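Local coordinates for malonyl CoA-acyl carrier protein transacylase (Staphylococcus aureus, PDB 3IM9) that transfers the malonyl group from malonyl-CoA to the holo acyl carrier protein, the step that supplies malonyl-ACP for fatty acid synthesis, at residues A127-T132 / K212-D217; R120-L125 / K255-P260; K86-D91 / H277-G282. One frame throughout, in Å; residues are numbered along the deposited sequence.

Contact 1. Residues A127-T132 / K212-D217; sequences AQAFPT and KVIEED
V213 turns its CG2 into the position between its own backbone N and carbonyl carbon while CG1 stands beside the N (chi1 -64°), and this methyl fills the angle between A129 and the F130 ring. F130 swings its ring out with CG opposite the carbonyl carbon (chi1 -66°), which brings the far end of the ring to the valine: CZ and CE1 both lie 3.7 Å from V213 CG2, and CZ is 4.0 Å from V213 CG1. The ring meets the methyl at a slant. A129, whose CB points at the other segment, sits 4.0 Å from V213 CG2 and 3.7 Å from I214 CG2. Alanine suits this place, because one methyl lets the two backbones come to 6.6 Å between the CA atoms of A129 and I214.

Residues 127-132 lead out of helix 112-128 toward strand 135-141, and residues 212-217 lead into helix 215-222. The contact thus joins the two connections that run between the large, hydrolase-like part of the acyltransferase fold and its smaller ferredoxin-like part. F130 also touches P205 and L210, and I214 rests on L125 and M126 of helix 112-128. E215 N bonds to K212 O, closing the turn that presents V213 and I214.

Every touching group here is a hydrocarbon, two beta-branched side chains against a methyl and a ring. Between these two segments the hold is therefore by fit and by exclusion of water, not by directed bonds, and V213 still borders the solvent.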
loop_
_atom_site.group_PDB
_atom_site.type_symbol
_atom_site.label_atom_id
_atom_site.label_comp_id
_atom_site.label_asym_id
_atom_site.label_seq_id
_atom_site.Cartn_x
_atom_site.Cartn_y
_atom_site.Cartn_z
ATOM N N ALA A 127 12.263 -7.114 -5.370
ATOM C CA ALA A 127 12.977 -8.240 -4.687
ATOM C C ALA A 127 14.403 -8.418 -5.246
ATOM O O ALA A 127 15.306 -8.808 -4.461
ATOM C CB ALA A 127 12.222 -9.539 -4.828
ATOM N N GLN A 128 14.604 -8.137 -6.527
ATOM C CA GLN A 128 15.905 -8.337 -7.200
ATOM C C GLN A 128 16.724 -7.100 -7.337
ATOM O O GLN A 128 17.842 -7.175 -7.900
ATOM C CB GLN A 128 15.665 -8.932 -8.599
ATOM C CG GLN A 128 14.896 -10.331 -8.528
ATOM C CD GLN A 128 14.400 -10.809 -9.909
ATOM O OE1 GLN A 128 14.983 -10.481 -10.940
ATOM N NE2 GLN A 128 13.316 -11.576 -9.924
ATOM N N ALA A 129 16.276 -5.965 -6.807
ATOM C CA ALA A 129 16.929 -4.702 -7.120
ATOM C C ALA A 129 18.371 -4.699 -6.561
ATOM O O ALA A 129 19.332 -4.219 -7.252
ATOM C CB ALA A 129 16.121 -3.524 -6.618
ATOM N N PHE A 130 18.556 -5.184 -5.345
ATOM C CA PHE A 130 19.887 -5.166 -4.689
ATOM C C PHE A 130 20.151 -6.525 -4.068
ATOM O O PHE A 130 19.249 -7.175 -3.595
ATOM C CB PHE A 130 19.959 -4.079 -3.601
ATOM C CG PHE A 130 19.875 -2.705 -4.143
ATOM C CD1 PHE A 130 18.620 -2.083 -4.288
ATOM C CD2 PHE A 130 21.005 -2.032 -4.592
ATOM C CE1 PHE A 130 18.514 -0.812 -4.818
ATOM C CE2 PHE A 130 20.917 -0.750 -5.152
ATOM C CZ PHE A 130 19.646 -0.116 -5.245
ATOM N N PRO A 131 21.432 -6.949 -4.062
ATOM C CA PRO A 131 21.764 -8.155 -3.365
ATOM C C PRO A 131 21.458 -8.096 -1.877
ATOM O O PRO A 131 21.419 -6.973 -1.295
ATOM C CB PRO A 131 23.286 -8.246 -3.592
ATOM C CG PRO A 131 23.657 -7.187 -4.638
ATOM C CD PRO A 131 22.560 -6.170 -4.577
ATOM N N THR A 132 21.274 -9.251 -1.256
ATOM C CA THR A 132 20.985 -9.358 0.184
ATOM C C THR A 132 22.041 -8.564 0.957
ATOM O O THR A 132 23.277 -8.665 0.696
ATOM C CB THR A 132 21.053 -10.837 0.704
ATOM O OG1 THR A 132 20.111 -11.609 -0.044
ATOM C CG2 THR A 132 20.582 -10.907 2.135
ATOM N N LYS A 212 15.577 3.983 -7.800
ATOM C CA LYS A 212 15.639 4.411 -9.228
ATOM C C LYS A 212 16.247 3.354 -10.114
ATOM O O LYS A 212 15.981 3.333 -11.343
ATOM C CB LYS A 212 16.428 5.712 -9.307
ATOM C CG LYS A 212 15.567 6.823 -8.826
ATOM C CD LYS A 212 16.415 8.122 -8.691
ATOM C CE LYS A 212 15.634 9.310 -8.009
ATOM N NZ LYS A 212 16.462 10.592 -7.856
ATOM N N VAL A 213 17.000 2.399 -9.568
ATOM C CA VAL A 213 17.631 1.323 -10.367
ATOM C C VAL A 213 16.614 0.479 -11.125
ATOM O O VAL A 213 17.026 -0.186 -12.111
ATOM C CB VAL A 213 18.599 0.394 -9.561
ATOM C CG1 VAL A 213 19.782 1.201 -9.060
ATOM C CG2 VAL A 213 17.855 -0.372 -8.474
ATOM N N ILE A 214 15.347 0.449 -10.679
ATOM C CA ILE A 214 14.348 -0.396 -11.374
ATOM C C ILE A 214 13.328 0.419 -12.168
ATOM O O ILE A 214 12.419 -0.160 -12.762
ATOM C CB ILE A 214 13.581 -1.334 -10.389
ATOM C CG1 ILE A 214 12.761 -0.552 -9.362
ATOM C CG2 ILE A 214 14.576 -2.373 -9.769
ATOM C CD1 ILE A 214 11.683 -1.467 -8.625
ATOM N N GLU A 215 13.509 1.728 -12.203
ATOM C CA GLU A 215 12.568 2.639 -12.915
ATOM C C GLU A 215 12.435 2.226 -14.379
ATOM O O GLU A 215 11.303 2.093 -14.906
ATOM C CB GLU A 215 13.081 4.115 -12.831
ATOM C CG GLU A 215 12.325 5.052 -13.724
ATOM C CD GLU A 215 12.723 6.509 -13.482
ATOM O OE1 GLU A 215 11.932 7.381 -13.861
ATOM O OE2 GLU A 215 13.820 6.752 -12.916
ATOM N N GLU A 216 13.550 2.028 -15.062
ATOM C CA GLU A 216 13.410 1.763 -16.501
ATOM C C GLU A 216 12.719 0.440 -16.791
ATOM O O GLU A 216 11.861 0.412 -17.712
ATOM C CB GLU A 216 14.783 1.759 -17.221
ATOM C CG GLU A 216 15.436 3.093 -17.408
ATOM C CD GLU A 216 16.948 2.877 -17.604
ATOM O OE1 GLU A 216 17.351 2.264 -18.650
ATOM O OE2 GLU A 216 17.709 3.245 -16.655
ATOM N N ASP A 217 13.075 -0.609 -16.083
ATOM C CA ASP A 217 12.490 -1.917 -16.319
ATOM C C ASP A 217 10.967 -1.875 -16.015
ATOM O O ASP A 217 10.124 -2.427 -16.756
ATOM C CB ASP A 217 13.133 -2.991 -15.434
ATOM C CG ASP A 217 14.562 -3.351 -15.908
ATOM O OD1 ASP A 217 14.899 -3.035 -17.065
ATOM O OD2 ASP A 217 15.351 -3.948 -15.138
#

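Contact 2. Residues R120-L125 / K255-P260; sequences RKRGQL and KQLYSP. With CA (calcium ion), chain B.
At the edge of the R122 guanidinium lie the calcium ion, in its plane and 3.0 Å from NE, and Q256 OE1, beside NH2 and somewhat tilted from the plane, while L257 CD2 comes in obliquely. The N-H at NE is an unusual neighbour for a cation, and this approach is no ligand bond. The place is the active-site cleft of the FabD acyltransferase fold, next to what is probably the nucleophile elbow, with S97 the likely active-site serine. R122 runs out from helix 112-128 with CG anti to the backbone N (chi1 -173°) and the chain extended to NE, long enough to meet the Q256 side chain at about a right angle. The hydrogen bond from NH2 to Q256 OE1 (2.9 Å) is bent, 140° at the hydrogen. NH2 lies above the carbonyl plane of OE1, 49° out of it and not on a lone pair.

A glutamine suits the site because its neutral oxygen can face arginine and metal together: OE1 lies 2.6 Å from the calcium ion, which M253 O and Y101 OH also bind, while NE2 reaches S97 O. R122 NH1 bonds to Q71 OE1 and NH2 also to S97 OG, which fixes the turn of the guanidinium. L257 CD2, 3.8 Å from R122 NE, is an apolar neighbour to the charged group. Just beyond, K255 O is gripped from opposite faces of its plane by Y258 N at 3.1 Å and S259 OG at 2.7 Å.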
loop_
_atom_site.group_PDB
_atom_site.type_symbol
_atom_site.label_atom_id
_atom_site.label_comp_id
_atom_site.label_asym_id
_atom_site.label_seq_id
_atom_site.Cartn_x
_atom_site.Cartn_y
_atom_site.Cartn_z
ATOM N N ARG A 120 2.919 -8.333 -9.861
ATOM C CA ARG A 120 3.874 -9.388 -9.803
ATOM C C ARG A 120 5.242 -8.913 -10.338
ATOM O O ARG A 120 6.275 -9.216 -9.703
ATOM C CB ARG A 120 3.312 -10.615 -10.644
ATOM C CG ARG A 120 4.356 -11.734 -10.924
ATOM C CD ARG A 120 4.749 -12.382 -9.632
ATOM N NE ARG A 120 5.391 -13.696 -9.939
ATOM C CZ ARG A 120 5.908 -14.478 -9.020
ATOM N NH1 ARG A 120 5.903 -14.109 -7.721
ATOM N NH2 ARG A 120 6.443 -15.700 -9.364
ATOM N N LYS A 121 5.277 -8.201 -11.500
ATOM C CA LYS A 121 6.553 -7.708 -11.951
ATOM C C LYS A 121 7.148 -6.668 -10.971
ATOM O O LYS A 121 8.330 -6.740 -10.739
ATOM C CB LYS A 121 6.331 -7.016 -13.346
ATOM C CG LYS A 121 7.657 -6.482 -14.005
ATOM C CD LYS A 121 8.632 -7.537 -14.373
ATOM C CE LYS A 121 8.202 -8.229 -15.635
ATOM N NZ LYS A 121 9.345 -9.078 -16.244
ATOM N N ARG A 122 6.310 -5.795 -10.421
ATOM C CA ARG A 122 6.797 -4.774 -9.440
ATOM C C ARG A 122 7.498 -5.486 -8.263
ATOM O O ARG A 122 8.610 -5.138 -7.911
ATOM C CB ARG A 122 5.569 -4.047 -8.889
ATOM C CG ARG A 122 5.923 -2.862 -8.015
ATOM C CD ARG A 122 4.648 -2.129 -7.629
ATOM N NE ARG A 122 4.854 -1.002 -6.740
ATOM C CZ ARG A 122 4.842 -1.083 -5.419
ATOM N NH1 ARG A 122 4.670 -2.244 -4.800
ATOM N NH2 ARG A 122 4.948 0.006 -4.687
ATOM N N GLY A 123 6.869 -6.563 -7.753
ATOM C CA GLY A 123 7.435 -7.322 -6.628
ATOM C C GLY A 123 8.745 -8.000 -7.019
ATOM O O GLY A 123 9.724 -8.034 -6.224
ATOM N N GLN A 124 8.794 -8.597 -8.232
ATOM C CA GLN A 124 10.026 -9.305 -8.647
ATOM C C GLN A 124 11.153 -8.281 -8.881
ATOM O O GLN A 124 12.263 -8.534 -8.434
ATOM C CB GLN A 124 9.836 -10.023 -9.993
ATOM C CG GLN A 124 8.849 -11.203 -9.872
ATOM C CD GLN A 124 8.590 -11.781 -11.228
ATOM O OE1 GLN A 124 8.254 -11.055 -12.216
ATOM N NE2 GLN A 124 8.778 -13.092 -11.311
ATOM N N LEU A 125 10.828 -7.126 -9.427
ATOM C CA LEU A 125 11.881 -6.122 -9.661
ATOM C C LEU A 125 12.357 -5.580 -8.319
ATOM O O LEU A 125 13.597 -5.382 -8.127
ATOM C CB LEU A 125 11.347 -4.971 -10.513
ATOM C CG LEU A 125 11.242 -5.205 -12.000
ATOM C CD1 LEU A 125 11.035 -6.622 -12.433
ATOM C CD2 LEU A 125 10.482 -4.131 -12.759
ATOM N N LYS A 255 7.116 6.943 -10.303
ATOM C CA LYS A 255 7.780 7.782 -9.227
ATOM C C LYS A 255 7.566 7.179 -7.845
ATOM O O LYS A 255 8.415 7.302 -6.988
ATOM C CB LYS A 255 7.211 9.188 -9.204
ATOM C CG LYS A 255 7.481 9.892 -10.527
ATOM C CD LYS A 255 6.957 11.328 -10.463
ATOM C CE LYS A 255 7.406 12.029 -11.805
ATOM N NZ LYS A 255 6.927 13.471 -11.843
ATOM N N GLN A 256 6.439 6.476 -7.684
ATOM C CA GLN A 256 6.072 5.895 -6.382
ATOM C C GLN A 256 7.201 4.948 -5.897
ATOM O O GLN A 256 7.468 4.870 -4.680
ATOM C CB GLN A 256 4.780 5.097 -6.524
ATOM C CG GLN A 256 4.161 4.715 -5.151
ATOM C CD GLN A 256 3.417 3.378 -5.224
ATOM O OE1 GLN A 256 3.883 2.420 -5.835
ATOM N NE2 GLN A 256 2.269 3.326 -4.608
ATOM N N LEU A 257 7.873 4.301 -6.821
ATOM C CA LEU A 257 8.925 3.308 -6.475
ATOM C C LEU A 257 10.002 3.936 -5.626
ATOM O O LEU A 257 10.549 3.188 -4.769
ATOM C CB LEU A 257 9.549 2.677 -7.726
ATOM C CG LEU A 257 8.536 1.909 -8.640
ATOM C CD1 LEU A 257 9.244 1.562 -9.925
ATOM C CD2 LEU A 257 8.065 0.607 -7.916
ATOM N N TYR A 258 10.365 5.161 -5.945
ATOM C CA TYR A 258 11.564 5.716 -5.329
ATOM C C TYR A 258 11.272 6.920 -4.499
ATOM O O TYR A 258 12.188 7.736 -4.163
ATOM C CB TYR A 258 12.666 5.994 -6.378
ATOM C CG TYR A 258 12.216 6.859 -7.544
ATOM C CD1 TYR A 258 11.807 6.225 -8.744
ATOM C CD2 TYR A 258 12.203 8.225 -7.439
ATOM C CE1 TYR A 258 11.421 7.011 -9.811
ATOM C CE2 TYR A 258 11.797 9.009 -8.501
ATOM C CZ TYR A 258 11.412 8.381 -9.652
ATOM O OH TYR A 258 11.037 9.296 -10.697
ATOM N N SER A 259 10.005 7.135 -4.194
ATOM C CA SER A 259 9.535 8.288 -3.420
ATOM C C SER A 259 8.856 7.831 -2.146
ATOM O O SER A 259 8.275 6.726 -2.118
ATOM C CB SER A 259 8.509 9.069 -4.263
ATOM O OG SER A 259 9.145 9.471 -5.506
ATOM N N PRO A 260 8.843 8.644 -1.112
ATOM C CA PRO A 260 8.180 8.282 0.154
ATOM C C PRO A 260 6.656 8.152 -0.058
ATOM O O PRO A 260 6.070 8.866 -0.900
ATOM C CB PRO A 260 8.479 9.441 1.120
ATOM C CG PRO A 260 9.347 10.371 0.331
ATOM C CD PRO A 260 9.561 9.932 -1.051
HETATM CA CA CA B . 4.657 1.605 -8.186
#

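Contact 3. Residues K86-D91 / H277-G282; sequences KNLNPD and HFIEIG
Residues 277-281 of strand 275-281 are extended and send I279 and I281 to the same face, where L88 meets them from an irregular segment that turns through a left-handed conformation at N87 (phi 45°, psi 54°), a shape asparagine accepts more readily than most residues. L88 carries its CG opposite the backbone N (chi1 -160°), and its fork divides between the two isoleucines. CD1 lies 4.1 Å from I279 CD1, the leucine and isoleucine running antiparallel past one another, whereas CD2 meets I281 CD1 at 3.9 Å, tip to tip. Leucine suits its place because a forked end can serve two isoleucines at once. Isoleucine, branched at CB, is at ease in a strand, and its longer arm still carries CD1 out to L88.

The strand belongs to the four-stranded parallel sheet of the large part of the fold, and residues 86-91 link helix 67-84 to edge strand 92-95. Between those two strands runs strand 11-16, whose M12 bonds to D91 and touches I279, so L88 reaches over an intervening strand. L82 of helix 67-84 touches both L88 and I281, adding a third apolar side from the helix.

With methyl groups alone meeting across the contact, the interaction is van der Waals and hydrophobic, and it joins the connection between helix and strand to the buried face of the sheet.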
loop_
_atom_site.group_PDB
_atom_site.type_symbol
_atom_site.label_atom_id
_atom_site.label_comp_id
_atom_site.label_asym_id
_atom_site.label_seq_id
_atom_site.Cartn_x
_atom_site.Cartn_y
_atom_site.Cartn_z
ATOM N N LYS A 86 -21.531 -5.048 -2.631
ATOM C CA LYS A 86 -22.639 -4.335 -3.327
ATOM C C LYS A 86 -22.781 -2.876 -2.888
ATOM O O LYS A 86 -22.687 -2.545 -1.699
ATOM C CB LYS A 86 -23.978 -5.067 -3.088
ATOM C CG LYS A 86 -24.193 -6.328 -3.876
ATOM C CD LYS A 86 -25.645 -6.902 -3.623
ATOM C CE LYS A 86 -25.684 -8.428 -3.273
ATOM N NZ LYS A 86 -25.030 -9.339 -4.289
ATOM N N ASN A 87 -23.057 -2.015 -3.894
ATOM C CA ASN A 87 -23.262 -0.585 -3.695
ATOM C C ASN A 87 -22.256 0.038 -2.807
ATOM O O ASN A 87 -22.557 0.667 -1.755
ATOM C CB ASN A 87 -24.652 -0.350 -3.140
ATOM C CG ASN A 87 -25.686 -0.603 -4.171
ATOM O OD1 ASN A 87 -25.581 -0.117 -5.322
ATOM N ND2 ASN A 87 -26.674 -1.389 -3.806
ATOM N N LEU A 88 -21.029 -0.202 -3.214
ATOM C CA LEU A 88 -19.975 0.500 -2.636
ATOM C C LEU A 88 -19.880 1.636 -3.663
ATOM O O LEU A 88 -19.739 1.404 -4.899
ATOM C CB LEU A 88 -18.752 -0.395 -2.680
ATOM C CG LEU A 88 -17.629 -0.086 -1.739
ATOM C CD1 LEU A 88 -18.029 -0.171 -0.300
ATOM C CD2 LEU A 88 -16.636 -1.171 -2.101
ATOM N N ASN A 89 -19.990 2.815 -3.072
ATOM C CA ASN A 89 -20.141 4.103 -3.751
ATOM C C ASN A 89 -19.051 5.051 -3.287
ATOM O O ASN A 89 -19.307 6.072 -2.623
ATOM C CB ASN A 89 -21.512 4.726 -3.395
ATOM C CG ASN A 89 -22.700 3.861 -3.805
ATOM O OD1 ASN A 89 -23.739 3.841 -3.051
ATOM N ND2 ASN A 89 -22.606 3.195 -4.915
ATOM N N PRO A 90 -17.767 4.691 -3.566
ATOM C CA PRO A 90 -16.750 5.599 -3.082
ATOM C C PRO A 90 -16.708 6.925 -3.808
ATOM O O PRO A 90 -16.959 6.959 -5.007
ATOM C CB PRO A 90 -15.433 4.795 -3.356
ATOM C CG PRO A 90 -15.737 3.934 -4.543
ATOM C CD PRO A 90 -17.194 3.540 -4.295
ATOM N N ASP A 91 -16.357 7.955 -3.064
ATOM C CA ASP A 91 -16.032 9.258 -3.633
ATOM C C ASP A 91 -14.542 9.377 -4.018
ATOM O O ASP A 91 -14.183 10.061 -5.000
ATOM C CB ASP A 91 -16.421 10.294 -2.633
ATOM C CG ASP A 91 -17.916 10.222 -2.284
ATOM O OD1 ASP A 91 -18.696 10.479 -3.269
ATOM O OD2 ASP A 91 -18.254 10.028 -1.109
ATOM N N HIS A 277 -15.563 8.999 6.305
ATOM C CA HIS A 277 -15.731 7.546 6.485
ATOM C C HIS A 277 -14.708 6.888 5.520
ATOM O O HIS A 277 -14.670 7.142 4.328
ATOM C CB HIS A 277 -17.158 7.138 6.047
ATOM C CG HIS A 277 -17.493 5.677 6.335
ATOM N ND1 HIS A 277 -18.630 5.044 5.847
ATOM C CD2 HIS A 277 -16.836 4.732 7.077
ATOM C CE1 HIS A 277 -18.645 3.787 6.272
ATOM N NE2 HIS A 277 -17.565 3.571 7.008
ATOM N N PHE A 278 -13.822 6.097 6.135
ATOM C CA PHE A 278 -12.855 5.335 5.357
ATOM C C PHE A 278 -13.219 3.857 5.546
ATOM O O PHE A 278 -13.330 3.376 6.676
ATOM C CB PHE A 278 -11.440 5.569 5.945
ATOM C CG PHE A 278 -10.915 6.975 5.708
ATOM C CD1 PHE A 278 -11.175 7.995 6.681
ATOM C CD2 PHE A 278 -10.200 7.239 4.577
ATOM C CE1 PHE A 278 -10.683 9.303 6.454
ATOM C CE2 PHE A 278 -9.663 8.549 4.332
ATOM C CZ PHE A 278 -9.935 9.557 5.297
ATOM N N ILE A 279 -13.226 3.147 4.456
ATOM C CA ILE A 279 -13.538 1.704 4.430
ATOM C C ILE A 279 -12.272 1.041 3.904
ATOM O O ILE A 279 -11.921 1.123 2.731
ATOM C CB ILE A 279 -14.661 1.426 3.509
ATOM C CG1 ILE A 279 -15.925 2.195 4.018
ATOM C CG2 ILE A 279 -15.001 -0.144 3.512
ATOM C CD1 ILE A 279 -17.210 1.954 3.050
ATOM N N GLU A 280 -11.637 0.294 4.842
ATOM C CA GLU A 280 -10.435 -0.545 4.496
ATOM C C GLU A 280 -10.868 -1.909 4.001
ATOM O O GLU A 280 -11.772 -2.555 4.580
ATOM C CB GLU A 280 -9.582 -0.602 5.734
ATOM C CG GLU A 280 -8.194 -1.315 5.423
ATOM C CD GLU A 280 -7.277 -1.275 6.606
ATOM O OE1 GLU A 280 -7.641 -0.883 7.737
ATOM O OE2 GLU A 280 -6.083 -1.616 6.343
ATOM N N ILE A 281 -10.292 -2.350 2.889
ATOM C CA ILE A 281 -10.753 -3.597 2.247
ATOM C C ILE A 281 -9.481 -4.440 1.964
ATOM O O ILE A 281 -8.623 -4.076 1.124
ATOM C CB ILE A 281 -11.493 -3.289 0.903
ATOM C CG1 ILE A 281 -12.701 -2.405 1.275
ATOM C CG2 ILE A 281 -11.878 -4.614 0.180
ATOM C CD1 ILE A 281 -13.422 -1.892 -0.055
ATOM N N GLY A 282 -9.376 -5.585 2.691
ATOM C CA GLY A 282 -8.136 -6.374 2.583
ATOM C C GLY A 282 -7.991 -7.084 3.922
ATOM O O GLY A 282 -8.776 -6.948 4.826
#

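In the fold
From the N terminus the chain first reaches residues 86-91, which will close the widest loop, contact 3, when residues 277-282 arrive, 186 residues on. Helix 112-128 then gives residues 120-125 to contact 2 and its end to contact 1. Contact 1 closes first, at 212-217, after four of the five strands of the mixed sheet in the smaller part; contact 2 follows at 255-260, and contact 3 last. The loops therefore sit one within another without crossing. Contacts 1 and 2 adjoin, I214 CG2 lying 3.6 Å from L125 O, whereas contact 3, on the parallel sheet across the chain's centre, stays about 14 Å from contact 2 between nearest atoms.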